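Local atomic coordinates of probable amidase (Thermus thermophilus, PDB entry 2DC0), a protein that belongs to the amidase family, has an alpha/beta fold with helices packed on a large mixed beta sheet, and pairs with a second copy of itself. Residues Arg334-Arg338 with Ser389-Val393; Val393-Ala397 with Gly417-Leu423; Val72-Phe76 with Met117-Ala121. All coordinates share one frame; numbering follows the deposited sequence.

All three contacts are buried, but their chemistry changes with their place in the fold. Interactions 1 and 2 follow one another on the chain through Val393, with centres about 15 Å apart, and both touch the second subunit. Interaction 1 sets a helix against the end of a shorter one, combining leucine packing with weak arginine-to-carbonyl bonds. Interaction 2 is apolar, a helix lying on a strand of the large mixed sheet, with its charged groups toward one end. Interaction 3 reaches the same sheet from the other side of the chain's centre, about 23 Å from interaction 2, and joins a strand end and turn to a loop through a selenomethionine and the stem of a lysine.

Interaction 1: Arg334-Arg338 with Ser389-Val393; sequences REALR and SLLGV
Leu391 brings its CD2 methyl up to two arginines of the helix that holds Arg334-Arg338. The methyl sits 3.9 Å from Arg334 CG and also lies 3.8 Å above the plane of the Arg338 guanidinium, displaced toward the rim of that group. With CG turned anti to the carbonyl carbon (chi1 -62°), Leu391 runs past both arginine stems in the opposite direction, while its CD1 comes up to the backbone O of Leu337. Leu390 meets Arg334 differently, its side chain crossing that of the arginine obliquely, with CD1 3.6 Å from Arg334 CD. A long aliphatic stem suits this place: it packs against leucine and still carries a polar head to carbonyls at a helix end. The second segment closes helix 386-390 in a Schellman motif, where Gly392 takes a positive phi of 73° that glycine adopts easily. The arginines reach the carbonyls at the end of this helix, though weakly: Arg334 NH1 lies 3.4 Å from Leu390 O, near the guanidinium plane, and Arg338 NH1 lies 3.3 Å from Leu391 O. Arg334 has a better partner in Ser202, whose OG bonds to NH2. The chain of Arg338 bends at chi3 (-60°), which carries its head back along its own helix to Glu335. There it grips the carboxylate side-on, with NE 2.9 Å from Glu335 OE1 and NH2 2.8 Å from Glu335 OE2, both met on their syn sides but from out of the carboxylate plane. This two-pronged bond fixes the rotation of the guanidinium and so the face offered to Leu391. Glu335 OE1 also forms a salt bridge with Arg338 NH2 of the second subunit at the dimer interface. Farther round the helix, Leu337 CD1 approaches Leu390 CD2 at 4.4 Å, beside Val281 of helix 281-296.

Interaction 2: Val393-Ala397 with Gly417-Leu423; sequences VPTLA and GEDGKVL
Pro394 and Leu396 press against Val422 where helix 419-430 lies on the large mixed sheet. The chain passes from strand 395-403 into its antiparallel neighbour 406-413, then returns as this helix over the first strand. The tight part centres on Val422, whose two branches divide the work. CG1, anti to the backbone N (chi1 172°), stands 3.7 Å from Leu396 CB, and CG2 sits 3.9 Å from Pro394 CG while also touching the proline carbonyl. A beta-branched residue suits this place because its two methyls meet Pro394 and Leu396, alternate residues on the helix-facing side of the other segment. The backbones are close here, with the compact proline ring between them: its CG packs on the carbonyl carbon of Glu418, and its CB comes within 3.8 Å of Asp419 CG. The carboxylate of Asp419, though next to this apolar ring, is well satisfied, since OD2 bonds to Ser187 OG and makes a salt bridge with Arg190. Packing is looser farther along, where Leu396 CD1 and Leu423 CD2 are 4.4 Å apart. The more open side begins at the helix N-terminus, where Gly417, Glu418, Gly420 and Lys421 are partly exposed. Glu418, at the N-cap position, leads its side chain away from the strand to a salt bridge with Arg346 of the second subunit, and Lys421 pairs with Asp349. Thr395 turns its side chain away from the helix, and its hydroxyl OG1 donates to Val393 O at 3.1 Å, from 49° above the carbonyl plane.

Interaction 3: Val72-Phe76 with Met117-Ala121; sequences VKDLF and MHEIA
Selenomethionine Met117 supplies most of the apolar contact, its side chain crossing those of Lys73 and Leu75 at about a right angle. Its SE, in place of the sulfur of methionine, lies 3.7 Å from the carbonyl carbon of Asp74 and 3.8 Å from Leu75 CB, against the bend where the chain leaves strand 69-73. The turn at chi3 (-82°) swings the terminal CE toward Leu75 CD2, at 3.9 Å. That same CD2 meets Ala121 CB at 4.1 Å; Ala121, with only a methyl to offer, fits close beside it. Nearer the backbone of Met117, Lys73, stretched out along its whole length, lays CE 3.8 Å from Met117 CB. Within its own segment, Leu75 sets CD1 over the centre of the Phe76 ring, a CH-pi contact 3.5 Å above the plane.

In amidase signature proteins a lysine and two serines form a Ser-Ser-Lys triad; Lys73, its NZ bonded to Ser147, is consistent with the lysine of that triad. NZ also bonds to Ser148, and to Thr166 in strand 163-166.

No hydrogen bond links the two segments; their polar atoms bond within each segment or to neighbouring parts of the chain. Lys73 O accepts from Leu75 N at 2.8 Å and Phe76 N at 3.2 Å, and from Lys114 NZ as well. Asp74 OD2 takes the backbone N of Arg84, and Met117 O takes Asn128 ND2.

Interaction 1: Arg334-Arg338 with Ser389-Val393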
loop_
_atom_site.group_PDB
_atom_site.type_symbol
_atom_site.label_atom_id
_atom_site.label_comp_id
_atom_site.label_asym_id
_atom_site.label_seq_id
_atom_site.Cartn_x
_atom_site.Cartn_y
_atom_site.Cartn_z
ATOM N N ARG A 334 5.881 -6.144 -3.498
ATOM C CA ARG A 334 5.182 -5.724 -2.289
ATOM C C ARG A 334 3.803 -5.206 -2.656
ATOM O O ARG A 334 2.821 -5.524 -1.996
ATOM C CB ARG A 334 5.947 -4.624 -1.538
ATOM C CG ARG A 334 5.074 -3.930 -0.488
ATOM C CD ARG A 334 5.869 -3.160 0.556
ATOM N NE ARG A 334 6.549 -1.981 0.032
ATOM C CZ ARG A 334 7.300 -1.177 0.778
ATOM N NH1 ARG A 334 7.460 -1.433 2.073
ATOM N NH2 ARG A 334 7.901 -0.126 0.234
ATOM N N GLU A 335 3.727 -4.393 -3.706
ATOM C CA GLU A 335 2.439 -3.854 -4.115
ATOM C C GLU A 335 1.506 -4.984 -4.546
ATOM O O GLU A 335 0.305 -4.937 -4.284
ATOM C CB GLU A 335 2.617 -2.827 -5.241
ATOM C CG GLU A 335 3.323 -1.537 -4.774
ATOM C CD GLU A 335 2.763 -1.019 -3.451
ATOM O OE1 GLU A 335 1.530 -0.782 -3.370
ATOM O OE2 GLU A 335 3.552 -0.850 -2.488
ATOM N N ALA A 336 2.063 -6.006 -5.185
ATOM C CA ALA A 336 1.263 -7.143 -5.633
ATOM C C ALA A 336 0.605 -7.896 -4.469
ATOM O O ALA A 336 -0.423 -8.538 -4.653
ATOM C CB ALA A 336 2.132 -8.101 -6.451
ATOM N N LEU A 337 1.192 -7.814 -3.279
ATOM C CA LEU A 337 0.651 -8.510 -2.112
ATOM C C LEU A 337 -0.407 -7.712 -1.361
ATOM O O LEU A 337 -1.198 -8.274 -0.600
ATOM C CB LEU A 337 1.777 -8.851 -1.137
ATOM C CG LEU A 337 2.839 -9.838 -1.635
ATOM C CD1 LEU A 337 4.038 -9.813 -0.702
ATOM C CD2 LEU A 337 2.242 -11.230 -1.717
ATOM N N ARG A 338 -0.414 -6.403 -1.579
ATOM C CA ARG A 338 -1.344 -5.516 -0.897
ATOM C C ARG A 338 -2.812 -5.913 -1.055
ATOM O O ARG A 338 -3.550 -5.942 -0.070
ATOM C CB ARG A 338 -1.111 -4.071 -1.369
ATOM C CG ARG A 338 -1.606 -3.012 -0.397
ATOM C CD ARG A 338 -1.156 -1.607 -0.808
ATOM N NE ARG A 338 0.299 -1.461 -0.857
ATOM C CZ ARG A 338 1.084 -1.285 0.204
ATOM N NH1 ARG A 338 0.567 -1.230 1.425
ATOM N NH2 ARG A 338 2.395 -1.152 0.043
ATOM N N SER A 389 4.007 -5.416 8.842
ATOM C CA SER A 389 4.869 -4.247 8.908
ATOM C C SER A 389 5.237 -3.915 7.456
ATOM O O SER A 389 5.290 -2.748 7.066
ATOM C CB SER A 389 6.128 -4.539 9.731
ATOM O OG SER A 389 6.703 -5.777 9.364
ATOM N N LEU A 390 5.472 -4.953 6.657
ATOM C CA LEU A 390 5.806 -4.772 5.247
ATOM C C LEU A 390 4.727 -3.936 4.562
ATOM O O LEU A 390 5.034 -3.037 3.779
ATOM C CB LEU A 390 5.903 -6.129 4.530
ATOM C CG LEU A 390 6.162 -6.058 3.013
ATOM C CD1 LEU A 390 7.566 -5.520 2.746
ATOM C CD2 LEU A 390 6.000 -7.441 2.395
ATOM N N LEU A 391 3.468 -4.234 4.873
ATOM C CA LEU A 391 2.332 -3.539 4.270
ATOM C C LEU A 391 1.784 -2.355 5.075
ATOM O O LEU A 391 0.826 -1.711 4.655
ATOM C CB LEU A 391 1.218 -4.550 3.962
ATOM C CG LEU A 391 1.642 -5.627 2.946
ATOM C CD1 LEU A 391 0.535 -6.668 2.757
ATOM C CD2 LEU A 391 1.953 -4.947 1.610
ATOM N N GLY A 392 2.388 -2.081 6.230
ATOM C CA GLY A 392 2.001 -0.935 7.045
ATOM C C GLY A 392 0.708 -0.892 7.845
ATOM O O GLY A 392 0.324 0.185 8.315
ATOM N N VAL A 393 0.043 -2.029 8.033
ATOM C CA VAL A 393 -1.218 -2.045 8.771
ATOM C C VAL A 393 -1.029 -2.140 10.284
ATOM O O VAL A 393 -0.075 -2.750 10.765
ATOM C CB VAL A 393 -2.123 -3.202 8.294
ATOM C CG1 VAL A 393 -2.469 -2.999 6.824
ATOM C CG2 VAL A 393 -1.430 -4.537 8.489
#

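Interaction 2: Val393-Ala397 with Gly417-Leu423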
loop_
_atom_site.group_PDB
_atom_site.type_symbol
_atom_site.label_atom_id
_atom_site.label_comp_id
_atom_site.label_asym_id
_atom_site.label_seq_id
_atom_site.Cartn_x
_atom_site.Cartn_y
_atom_site.Cartn_z
ATOM N N VAL A 393 0.043 -2.029 8.033
ATOM C CA VAL A 393 -1.218 -2.045 8.771
ATOM C C VAL A 393 -1.029 -2.140 10.284
ATOM O O VAL A 393 -0.075 -2.750 10.765
ATOM C CB VAL A 393 -2.123 -3.202 8.294
ATOM C CG1 VAL A 393 -2.469 -2.999 6.824
ATOM C CG2 VAL A 393 -1.430 -4.537 8.489
ATOM N N PRO A 394 -1.940 -1.523 11.059
ATOM C CA PRO A 394 -1.854 -1.546 12.524
ATOM C C PRO A 394 -1.937 -2.958 13.082
ATOM O O PRO A 394 -2.869 -3.697 12.777
ATOM C CB PRO A 394 -3.029 -0.666 12.954
ATOM C CG PRO A 394 -4.035 -0.886 11.850
ATOM C CD PRO A 394 -3.171 -0.845 10.611
ATOM N N THR A 395 -0.956 -3.326 13.898
ATOM C CA THR A 395 -0.912 -4.663 14.472
ATOM C C THR A 395 -0.514 -4.642 15.944
ATOM O O THR A 395 0.510 -4.075 16.320
ATOM C CB THR A 395 0.075 -5.550 13.700
ATOM O OG1 THR A 395 -0.194 -5.441 12.294
ATOM C CG2 THR A 395 -0.073 -7.000 14.131
ATOM N N LEU A 396 -1.343 -5.268 16.770
ATOM C CA LEU A 396 -1.103 -5.335 18.202
ATOM C C LEU A 396 -0.601 -6.714 18.612
ATOM O O LEU A 396 -1.042 -7.725 18.063
ATOM C CB LEU A 396 -2.408 -5.050 18.953
ATOM C CG LEU A 396 -2.370 -5.165 20.474
ATOM C CD1 LEU A 396 -1.549 -4.002 21.037
ATOM C CD2 LEU A 396 -3.788 -5.123 21.038
ATOM N N ALA A 397 0.331 -6.753 19.561
ATOM C CA ALA A 397 0.816 -8.024 20.089
ATOM C C ALA A 397 0.511 -7.983 21.585
ATOM O O ALA A 397 0.877 -7.027 22.264
ATOM C CB ALA A 397 2.331 -8.180 19.858
ATOM N N GLY A 417 -4.882 2.242 8.839
ATOM C CA GLY A 417 -5.516 3.376 9.492
ATOM C C GLY A 417 -6.510 3.037 10.592
ATOM O O GLY A 417 -7.015 3.935 11.260
ATOM N N GLU A 418 -6.793 1.757 10.810
ATOM C CA GLU A 418 -7.752 1.402 11.851
ATOM C C GLU A 418 -7.128 1.050 13.196
ATOM O O GLU A 418 -7.510 0.070 13.837
ATOM C CB GLU A 418 -8.664 0.271 11.358
ATOM C CG GLU A 418 -9.516 0.685 10.156
ATOM C CD GLU A 418 -10.121 2.086 10.316
ATOM O OE1 GLU A 418 -10.838 2.328 11.313
ATOM O OE2 GLU A 418 -9.873 2.953 9.443
ATOM N N ASP A 419 -6.178 1.879 13.622
ATOM C CA ASP A 419 -5.472 1.691 14.880
ATOM C C ASP A 419 -6.423 1.642 16.070
ATOM O O ASP A 419 -6.238 0.837 16.982
ATOM C CB ASP A 419 -4.474 2.827 15.095
ATOM C CG ASP A 419 -3.508 2.980 13.945
ATOM O OD1 ASP A 419 -2.286 2.964 14.215
ATOM O OD2 ASP A 419 -3.966 3.120 12.781
ATOM N N GLY A 420 -7.429 2.512 16.059
ATOM C CA GLY A 420 -8.390 2.555 17.147
ATOM C C GLY A 420 -9.170 1.264 17.271
ATOM O O GLY A 420 -9.411 0.779 18.375
ATOM N N LYS A 421 -9.566 0.703 16.134
ATOM C CA LYS A 421 -10.325 -0.542 16.124
ATOM C C LYS A 421 -9.469 -1.690 16.646
ATOM O O LYS A 421 -9.946 -2.545 17.394
ATOM C CB LYS A 421 -10.808 -0.852 14.702
ATOM C CG LYS A 421 -11.765 -2.032 14.591
ATOM C CD LYS A 421 -12.252 -2.188 13.152
ATOM C CE LYS A 421 -13.289 -3.294 13.019
ATOM N NZ LYS A 421 -14.502 -3.000 13.829
ATOM N N VAL A 422 -8.203 -1.711 16.243
ATOM C CA VAL A 422 -7.292 -2.752 16.692
ATOM C C VAL A 422 -7.111 -2.680 18.202
ATOM O O VAL A 422 -7.188 -3.695 18.904
ATOM C CB VAL A 422 -5.919 -2.616 16.004
ATOM C CG1 VAL A 422 -4.921 -3.595 16.619
ATOM C CG2 VAL A 422 -6.072 -2.891 14.514
ATOM N N LEU A 423 -6.880 -1.473 18.705
ATOM C CA LEU A 423 -6.684 -1.273 20.134
ATOM C C LEU A 423 -7.940 -1.631 20.926
ATOM O O LEU A 423 -7.852 -2.190 22.020
ATOM C CB LEU A 423 -6.262 0.177 20.395
ATOM C CG LEU A 423 -4.834 0.449 19.896
ATOM C CD1 LEU A 423 -4.548 1.951 19.840
ATOM C CD2 LEU A 423 -3.847 -0.254 20.817
#

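Interaction 3: Val72-Phe76 with Met117-Ala121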
loop_
_atom_site.group_PDB
_atom_site.type_symbol
_atom_site.label_atom_id
_atom_site.label_comp_id
_atom_site.label_asym_id
_atom_site.label_seq_id
_atom_site.Cartn_x
_atom_site.Cartn_y
_atom_site.Cartn_z
ATOM N N VAL A 72 13.820 4.421 26.335
ATOM C CA VAL A 72 13.802 4.603 24.881
ATOM C C VAL A 72 14.831 3.728 24.173
ATOM O O VAL A 72 16.007 3.735 24.543
ATOM C CB VAL A 72 14.111 6.079 24.508
ATOM C CG1 VAL A 72 14.136 6.247 22.993
ATOM C CG2 VAL A 72 13.073 7.006 25.134
ATOM N N LYS A 73 14.394 2.990 23.151
ATOM C CA LYS A 73 15.286 2.119 22.371
ATOM C C LYS A 73 16.471 2.957 21.887
ATOM O O LYS A 73 16.276 4.081 21.429
ATOM C CB LYS A 73 14.525 1.542 21.174
ATOM C CG LYS A 73 15.291 0.498 20.374
ATOM C CD LYS A 73 14.417 -0.037 19.257
ATOM C CE LYS A 73 15.023 -1.257 18.587
ATOM N NZ LYS A 73 14.123 -1.767 17.508
ATOM N N ASP A 74 17.685 2.407 21.943
ATOM C CA ASP A 74 18.872 3.177 21.567
ATOM C C ASP A 74 19.133 3.552 20.108
ATOM O O ASP A 74 20.287 3.604 19.685
ATOM C CB ASP A 74 20.141 2.531 22.149
ATOM C CG ASP A 74 21.278 3.533 22.311
ATOM O OD1 ASP A 74 20.981 4.717 22.586
ATOM O OD2 ASP A 74 22.463 3.147 22.186
ATOM N N LEU A 75 18.078 3.822 19.344
ATOM C CA LEU A 75 18.242 4.275 17.965
ATOM C C LEU A 75 17.564 5.636 17.848
ATOM O O LEU A 75 17.659 6.305 16.818
ATOM C CB LEU A 75 17.646 3.279 16.959
ATOM C CG LEU A 75 16.180 2.833 17.043
ATOM C CD1 LEU A 75 15.241 3.952 16.619
ATOM C CD2 LEU A 75 16.006 1.626 16.122
ATOM N N PHE A 76 16.877 6.028 18.922
ATOM C CA PHE A 76 16.184 7.312 19.019
ATOM C C PHE A 76 17.069 8.258 19.843
ATOM O O PHE A 76 17.376 7.979 21.004
ATOM C CB PHE A 76 14.853 7.174 19.774
ATOM C CG PHE A 76 13.751 6.506 18.995
ATOM C CD1 PHE A 76 13.101 7.174 17.959
ATOM C CD2 PHE A 76 13.323 5.225 19.338
ATOM C CE1 PHE A 76 12.033 6.572 17.278
ATOM C CE2 PHE A 76 12.259 4.615 18.667
ATOM C CZ PHE A 76 11.613 5.288 17.634
HETATM N N MSE A 117 19.602 -3.079 22.154
HETATM C CA MSE A 117 18.812 -3.511 20.978
HETATM C C MSE A 117 19.695 -4.356 20.085
HETATM O O MSE A 117 20.924 -4.291 20.163
HETATM C CB MSE A 117 18.326 -2.278 20.216
HETATM C CG MSE A 117 19.436 -1.282 19.928
HETATM SE SE MSE A 117 18.834 0.144 18.773
HETATM C CE MSE A 117 19.003 -0.755 17.050
ATOM N N HIS A 118 19.124 -5.076 19.307
ATOM C CA HIS A 118 19.872 -5.903 18.381
ATOM C C HIS A 118 20.619 -4.894 17.521
ATOM O O HIS A 118 20.058 -3.856 17.160
ATOM C CB HIS A 118 18.923 -6.741 17.519
ATOM C CG HIS A 118 19.608 -7.846 16.779
ATOM N ND1 HIS A 118 19.593 -9.152 17.216
ATOM C CD2 HIS A 118 20.386 -7.827 15.672
ATOM C CE1 HIS A 118 20.334 -9.892 16.410
ATOM N NE2 HIS A 118 20.826 -9.112 15.465
ATOM N N GLU A 119 21.875 -5.196 17.196
ATOM C CA GLU A 119 22.704 -4.288 16.410
ATOM C C GLU A 119 22.013 -3.657 15.202
ATOM O O GLU A 119 21.531 -4.358 14.309
ATOM C CB GLU A 119 23.993 -4.990 15.980
ATOM C CG GLU A 119 24.916 -4.105 15.148
ATOM C CD GLU A 119 26.326 -4.665 15.043
ATOM O OE1 GLU A 119 26.464 -5.898 14.930
ATOM O OE2 GLU A 119 27.285 -3.869 15.060
ATOM N N ILE A 120 22.020 -2.322 15.204
ATOM C CA ILE A 120 21.398 -1.444 14.213
ATOM C C ILE A 120 19.991 -1.868 13.830
ATOM O O ILE A 120 19.508 -1.533 12.745
ATOM C CB ILE A 120 22.240 -1.264 12.913
ATOM C CG1 ILE A 120 22.433 -2.602 12.197
ATOM C CG2 ILE A 120 23.566 -0.593 13.242
ATOM C CD1 ILE A 120 22.945 -2.497 10.763
ATOM N N ALA A 121 19.343 -2.594 14.737
ATOM C CA ALA A 121 17.970 -3.077 14.562
ATOM C C ALA A 121 17.843 -4.119 13.458
ATOM O O ALA A 121 16.742 -4.441 13.026
ATOM C CB ALA A 121 17.034 -1.915 14.281
#